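Local coordinates for F5/8 type C domain protein (Bacteroides ovatus, PDB 4ZRX) that probably hydrolyses alpha-L-fucosides, as a putative alpha-L-fucosidase that joins a TIM-barrel catalytic region to an F5/8 type C domain, at residues M26-V31 / G398-A403; W239-L244 / L280-S285. All coordinates share one frame; numbering follows the deposited sequence.

Interaction 1. Residues M26-V31 / G398-A403; sequences MAARLV and GQRVEA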
# COMPACT_ATOMS: atom_id res chain seq x y z
N MSE A 26 2.32 -21.63 23.91
CA MSE A 26 2.86 -22.16 22.69
C MSE A 26 2.90 -21.06 21.61
O MSE A 26 3.89 -20.90 20.89
CB MSE A 26 2.05 -23.37 22.24
CG MSE A 26 2.19 -24.53 23.24
SE MSE A 26 1.14 -26.06 22.68
CE MSE A 26 2.39 -26.81 21.40
N ALA A 27 1.84 -20.29 21.53
CA ALA A 27 1.76 -19.20 20.53
C ALA A 27 2.93 -18.21 20.66
O ALA A 27 3.49 -17.73 19.68
CB ALA A 27 0.43 -18.43 20.69
N ALA A 28 3.30 -17.92 21.92
CA ALA A 28 4.36 -16.99 22.22
C ALA A 28 5.70 -17.49 21.73
O ALA A 28 6.65 -16.70 21.60
CB ALA A 28 4.40 -16.72 23.75
N ARG A 29 5.82 -18.80 21.49
CA ARG A 29 7.11 -19.36 21.11
C ARG A 29 7.14 -19.86 19.70
O ARG A 29 8.03 -20.61 19.31
CB ARG A 29 7.46 -20.47 22.10
CG ARG A 29 7.70 -19.91 23.47
CD ARG A 29 8.02 -21.00 24.47
NE ARG A 29 6.85 -21.81 24.75
CZ ARG A 29 6.67 -23.07 24.37
NH1 ARG A 29 7.59 -23.73 23.67
NH2 ARG A 29 5.54 -23.69 24.69
N LEU A 30 6.19 -19.39 18.89
CA LEU A 30 6.15 -19.66 17.48
C LEU A 30 6.99 -18.62 16.74
O LEU A 30 6.81 -17.42 16.97
CB LEU A 30 4.72 -19.61 17.00
CG LEU A 30 4.43 -19.71 15.51
CD1 LEU A 30 4.86 -21.07 14.98
CD2 LEU A 30 2.96 -19.50 15.26
N VAL A 31 7.90 -19.06 15.90
CA VAL A 31 8.94 -18.21 15.36
C VAL A 31 9.10 -18.38 13.82
O VAL A 31 8.75 -19.42 13.31
CB VAL A 31 10.29 -18.43 16.05
CG1 VAL A 31 10.16 -18.20 17.51
CG2 VAL A 31 10.88 -19.79 15.72
N GLY A 398 9.57 -15.06 19.17
CA GLY A 398 8.12 -15.04 19.07
C GLY A 398 7.54 -13.65 19.09
O GLY A 398 8.25 -12.65 19.37
N GLN A 399 6.24 -13.57 18.84
CA GLN A 399 5.52 -12.31 18.90
C GLN A 399 4.69 -12.29 20.16
O GLN A 399 3.82 -13.11 20.31
CB GLN A 399 4.61 -12.15 17.66
CG GLN A 399 3.99 -10.77 17.66
CD GLN A 399 3.11 -10.48 16.50
OE1 GLN A 399 3.03 -11.23 15.54
NE2 GLN A 399 2.52 -9.29 16.53
N ARG A 400 4.92 -11.33 21.06
CA ARG A 400 4.36 -11.42 22.42
C ARG A 400 3.62 -10.21 22.91
O ARG A 400 2.71 -10.34 23.70
CB ARG A 400 5.48 -11.75 23.39
CG ARG A 400 6.18 -13.05 22.99
CD ARG A 400 7.22 -13.46 23.97
NE ARG A 400 7.84 -14.72 23.57
CZ ARG A 400 8.48 -15.53 24.41
NH1 ARG A 400 8.61 -15.23 25.70
NH2 ARG A 400 9.03 -16.64 23.94
N VAL A 401 3.99 -9.02 22.48
CA VAL A 401 3.38 -7.79 22.98
C VAL A 401 1.95 -7.67 22.49
O VAL A 401 1.63 -7.92 21.33
CB VAL A 401 4.23 -6.55 22.68
CG1 VAL A 401 3.52 -5.26 23.13
CG2 VAL A 401 5.58 -6.65 23.40
N GLU A 402 1.07 -7.41 23.48
CA GLU A 402 -0.36 -7.26 23.22
C GLU A 402 -0.92 -5.86 23.45
O GLU A 402 -1.91 -5.49 22.83
CB GLU A 402 -1.13 -8.25 24.03
CG GLU A 402 -0.85 -9.67 23.65
CD GLU A 402 -1.48 -10.68 24.59
OE1 GLU A 402 -1.27 -10.50 25.81
OE2 GLU A 402 -2.22 -11.65 24.13
N ALA A 403 -0.32 -5.09 24.36
CA ALA A 403 -0.69 -3.68 24.57
C ALA A 403 0.46 -2.92 25.19
O ALA A 403 1.18 -3.47 26.04
CB ALA A 403 -1.91 -3.58 25.48
O HOH W 1 4.95 -15.92 18.08
O HOH W 2 2.04 -15.22 19.98
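The carbonyl oxygen of Ala28 is approached from three points of the 398-403 segment. Arg400 NE lies 3.0 Å from Ala28 O and Arg400 NH2 3.3 Å from the same atom; both hydrogen bonds are weak, with N-H...O angles of 130° and 122°, so the guanidinium forks the oxygen with two bent bonds. The third is the CA of Gly398, whose C-H aims almost straight at Ala28 O over 3.4 Å. A CB on Gly398 would fall 1.8 Å from Ala28 O, and the backbone angles of Gly398 by themselves call for glycine.

Arg400 is extended from CG to NE (chi3 179°), which brings NE up to the turn. Ala28 CB covers one face of the guanidinium toward the rim, 4.0 Å from Arg400 NE, while Arg29 CG packs obliquely against Arg400 NH2 at 3.6 Å. The remaining nitrogen, NH1, bonds to Thr449 O, and NH2 also to Lys397 O. An alanine in place of Arg400 would probably cost Ala28 O its two N-H donors, take the Arg400 bonds from the carbonyls of Thr449 and Lys397, and open a gap beside Ala28 CB.

Water completes the seam. One molecule donates to Ala27 O and Leu30 O and accepts from Gln399 N; a second donates to Gln399 O and weakly to Ala27 O. The guanidinium of Arg29 turns instead to Asp25.

The type I beta turn from Ala27 to Leu30 belongs to the alpha-L-fucosidase region, of the TIM-barrel clan, and 398-403 leads into an antiparallel sheet, consistent with the interface between barrel and C-terminal beta domain in alpha-L-fucosidases.

Interaction 2. Residues W239-L244 / L280-S285; sequences WNATVL and LFWYPS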
# COMPACT_ATOMS: atom_id res chain seq x y z
N TRP A 239 -1.01 -9.57 14.01
CA TRP A 239 -0.50 -10.87 14.52
C TRP A 239 0.07 -11.67 13.35
O TRP A 239 -0.67 -12.11 12.47
CB TRP A 239 -1.60 -11.67 15.19
CG TRP A 239 -1.91 -11.16 16.53
CD1 TRP A 239 -2.98 -10.43 16.90
CD2 TRP A 239 -1.06 -11.23 17.69
NE1 TRP A 239 -2.88 -10.05 18.19
CE2 TRP A 239 -1.72 -10.53 18.71
CE3 TRP A 239 0.17 -11.81 17.95
CZ2 TRP A 239 -1.19 -10.38 19.98
CZ3 TRP A 239 0.72 -11.64 19.22
CH2 TRP A 239 0.01 -10.93 20.23
N ASN A 240 1.39 -11.82 13.32
CA ASN A 240 2.02 -12.70 12.35
C ASN A 240 2.12 -14.12 12.81
O ASN A 240 2.40 -15.03 12.03
CB ASN A 240 3.32 -12.08 11.90
CG ASN A 240 3.10 -10.85 11.01
OD1 ASN A 240 2.05 -10.74 10.34
ND2 ASN A 240 4.01 -9.97 11.02
N ALA A 241 1.93 -14.32 14.11
CA ALA A 241 1.59 -15.62 14.65
C ALA A 241 0.05 -15.67 14.57
O ALA A 241 -0.64 -15.05 15.37
CB ALA A 241 2.07 -15.75 16.13
N THR A 242 -0.47 -16.33 13.55
CA THR A 242 -1.85 -16.17 13.13
C THR A 242 -2.59 -17.50 13.03
O THR A 242 -1.99 -18.58 12.77
CB THR A 242 -1.95 -15.40 11.76
OG1 THR A 242 -3.32 -15.29 11.41
CG2 THR A 242 -1.16 -16.10 10.63
N VAL A 243 -3.88 -17.44 13.30
CA VAL A 243 -4.78 -18.59 13.12
C VAL A 243 -5.16 -18.80 11.65
O VAL A 243 -5.80 -19.82 11.30
CB VAL A 243 -6.03 -18.43 13.97
CG1 VAL A 243 -5.69 -18.26 15.40
CG2 VAL A 243 -6.91 -17.25 13.50
N LEU A 244 -4.90 -17.81 10.78
CA LEU A 244 -5.27 -17.94 9.37
C LEU A 244 -4.47 -19.04 8.69
O LEU A 244 -3.26 -18.98 8.68
CB LEU A 244 -5.12 -16.61 8.62
CG LEU A 244 -5.68 -16.59 7.18
CD1 LEU A 244 -7.17 -16.66 7.10
CD2 LEU A 244 -5.12 -15.30 6.45
N LEU A 280 -1.36 -22.94 14.78
CA LEU A 280 -0.96 -21.57 14.59
C LEU A 280 0.21 -21.54 13.65
O LEU A 280 1.04 -22.45 13.61
CB LEU A 280 -0.66 -20.88 15.93
CG LEU A 280 -0.75 -19.34 15.98
CD1 LEU A 280 -2.22 -18.92 15.99
CD2 LEU A 280 -0.08 -18.82 17.28
N PHE A 281 0.25 -20.46 12.85
CA PHE A 281 1.19 -20.36 11.76
C PHE A 281 2.00 -19.08 11.88
O PHE A 281 1.41 -18.04 12.13
CB PHE A 281 0.47 -20.37 10.40
CG PHE A 281 -0.48 -21.51 10.21
CD1 PHE A 281 -0.05 -22.72 9.74
CD2 PHE A 281 -1.81 -21.36 10.53
CE1 PHE A 281 -0.95 -23.78 9.61
CE2 PHE A 281 -2.69 -22.40 10.41
CZ PHE A 281 -2.25 -23.60 9.95
N TRP A 282 3.32 -19.14 11.61
CA TRP A 282 4.08 -17.89 11.39
C TRP A 282 3.86 -17.57 9.91
O TRP A 282 4.35 -18.26 8.97
CB TRP A 282 5.57 -17.99 11.73
CG TRP A 282 6.17 -16.60 11.67
CD1 TRP A 282 6.66 -15.98 10.60
CD2 TRP A 282 6.20 -15.64 12.74
NE1 TRP A 282 6.96 -14.68 10.88
CE2 TRP A 282 6.74 -14.45 12.20
CE3 TRP A 282 5.85 -15.67 14.08
CZ2 TRP A 282 6.97 -13.31 12.98
CZ3 TRP A 282 6.07 -14.51 14.86
CH2 TRP A 282 6.64 -13.36 14.29
N TYR A 283 3.09 -16.52 9.66
CA TYR A 283 2.57 -16.26 8.29
C TYR A 283 2.39 -14.77 8.23
O TYR A 283 1.32 -14.26 8.48
CB TYR A 283 1.29 -17.05 8.13
CG TYR A 283 0.67 -17.14 6.74
CD1 TYR A 283 1.46 -17.26 5.59
CD2 TYR A 283 -0.72 -17.23 6.60
CE1 TYR A 283 0.90 -17.35 4.33
CE2 TYR A 283 -1.29 -17.32 5.30
CZ TYR A 283 -0.47 -17.42 4.19
OH TYR A 283 -1.04 -17.59 2.93
N PRO A 284 3.47 -14.07 7.91
CA PRO A 284 3.49 -12.64 8.09
C PRO A 284 3.00 -11.85 6.91
O PRO A 284 3.13 -12.27 5.79
CB PRO A 284 4.98 -12.35 8.32
CG PRO A 284 5.67 -13.36 7.45
CD PRO A 284 4.84 -14.59 7.68
N SER A 285 2.43 -10.71 7.23
CA SER A 285 1.71 -9.84 6.30
C SER A 285 2.59 -9.07 5.33
O SER A 285 3.58 -8.48 5.77
CB SER A 285 0.94 -8.82 7.14
OG SER A 285 0.29 -7.87 6.33
O HOH W 3 4.86 -8.82 8.24
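Thr242 and Phe281 form an antiparallel hydrogen-bonded pair: Thr242 N reaches Phe281 O at 2.9 Å with an N-H...O angle of 172°, and Phe281 N returns the bond to Thr242 O. Ala241 and Trp282 are the adjoining non-hydrogen-bonded pair. Beyond it, Tyr283 N donates to Asn240 O over 2.9 Å.

Among side-chain polar contacts, Asn240 extends the pairing past the strand. Its OD1 accepts from Ser285 N at 3.1 Å, the donor standing above the amide carbonyl plane. Asn240 ND2 donates weakly to a water that in turn donates to Ser285 O. Thr242 OG1, anti to its own backbone N, accepts from Leu244 N in an ST turn and also bonds to Leu268 O.

Aromatic contacts come next. Asn240 CB sits over the six-membered ring of Trp282, 4.2 Å from its centroid and 20° off the normal, a CH-pi contact. Thr242 O and Val243 O lie at the edge of the Phe281 ring.

In van der Waals packing, Leu280 divides its methyls: CD1 packs on Val243 CG1 at 3.6 Å and CD2 on Ala241 CB at 3.9 Å. Thr242 CG2 meets Tyr283 CB at 3.6 Å, near the plane of the Tyr283 ring. Asn240 CG, anti to the carbonyl carbon (chi1 -71°), is set against Pro284 CB, 3.6 Å away, the two side chains crossing at about a right angle.

Strand 279-290 also pairs with strands 11-13, 225-226 and 324-328 of the curled mixed sheet, which is consistent with the TIM-barrel clan of this alpha-L-fucosidase region. Helix 34-42 packs on Pro284, and helix 271-274 touches Val243 and Leu280.

How the interactions relate
From the N terminus, the chain passes through 26-31, then reaches 239-244, returns to pair with it at 280-285, and only later arrives at 398-403. Interaction 2 therefore closes a short loop of 35 intervening residues, nested within the 366-residue loop that interaction 1 closes; the two do not cross. Their centres lie 10 Å apart and they touch directly: Gln399 OE1 is 2.8 Å from Asn240 N, a probable hydrogen bond, and Ala27 CB packs 3.5 Å from Leu280 CD2. Together they tie the turn after helix 20-27 and strands 241-242 and 279-290 of the mixed sheet to the antiparallel sheet containing strand 401-410.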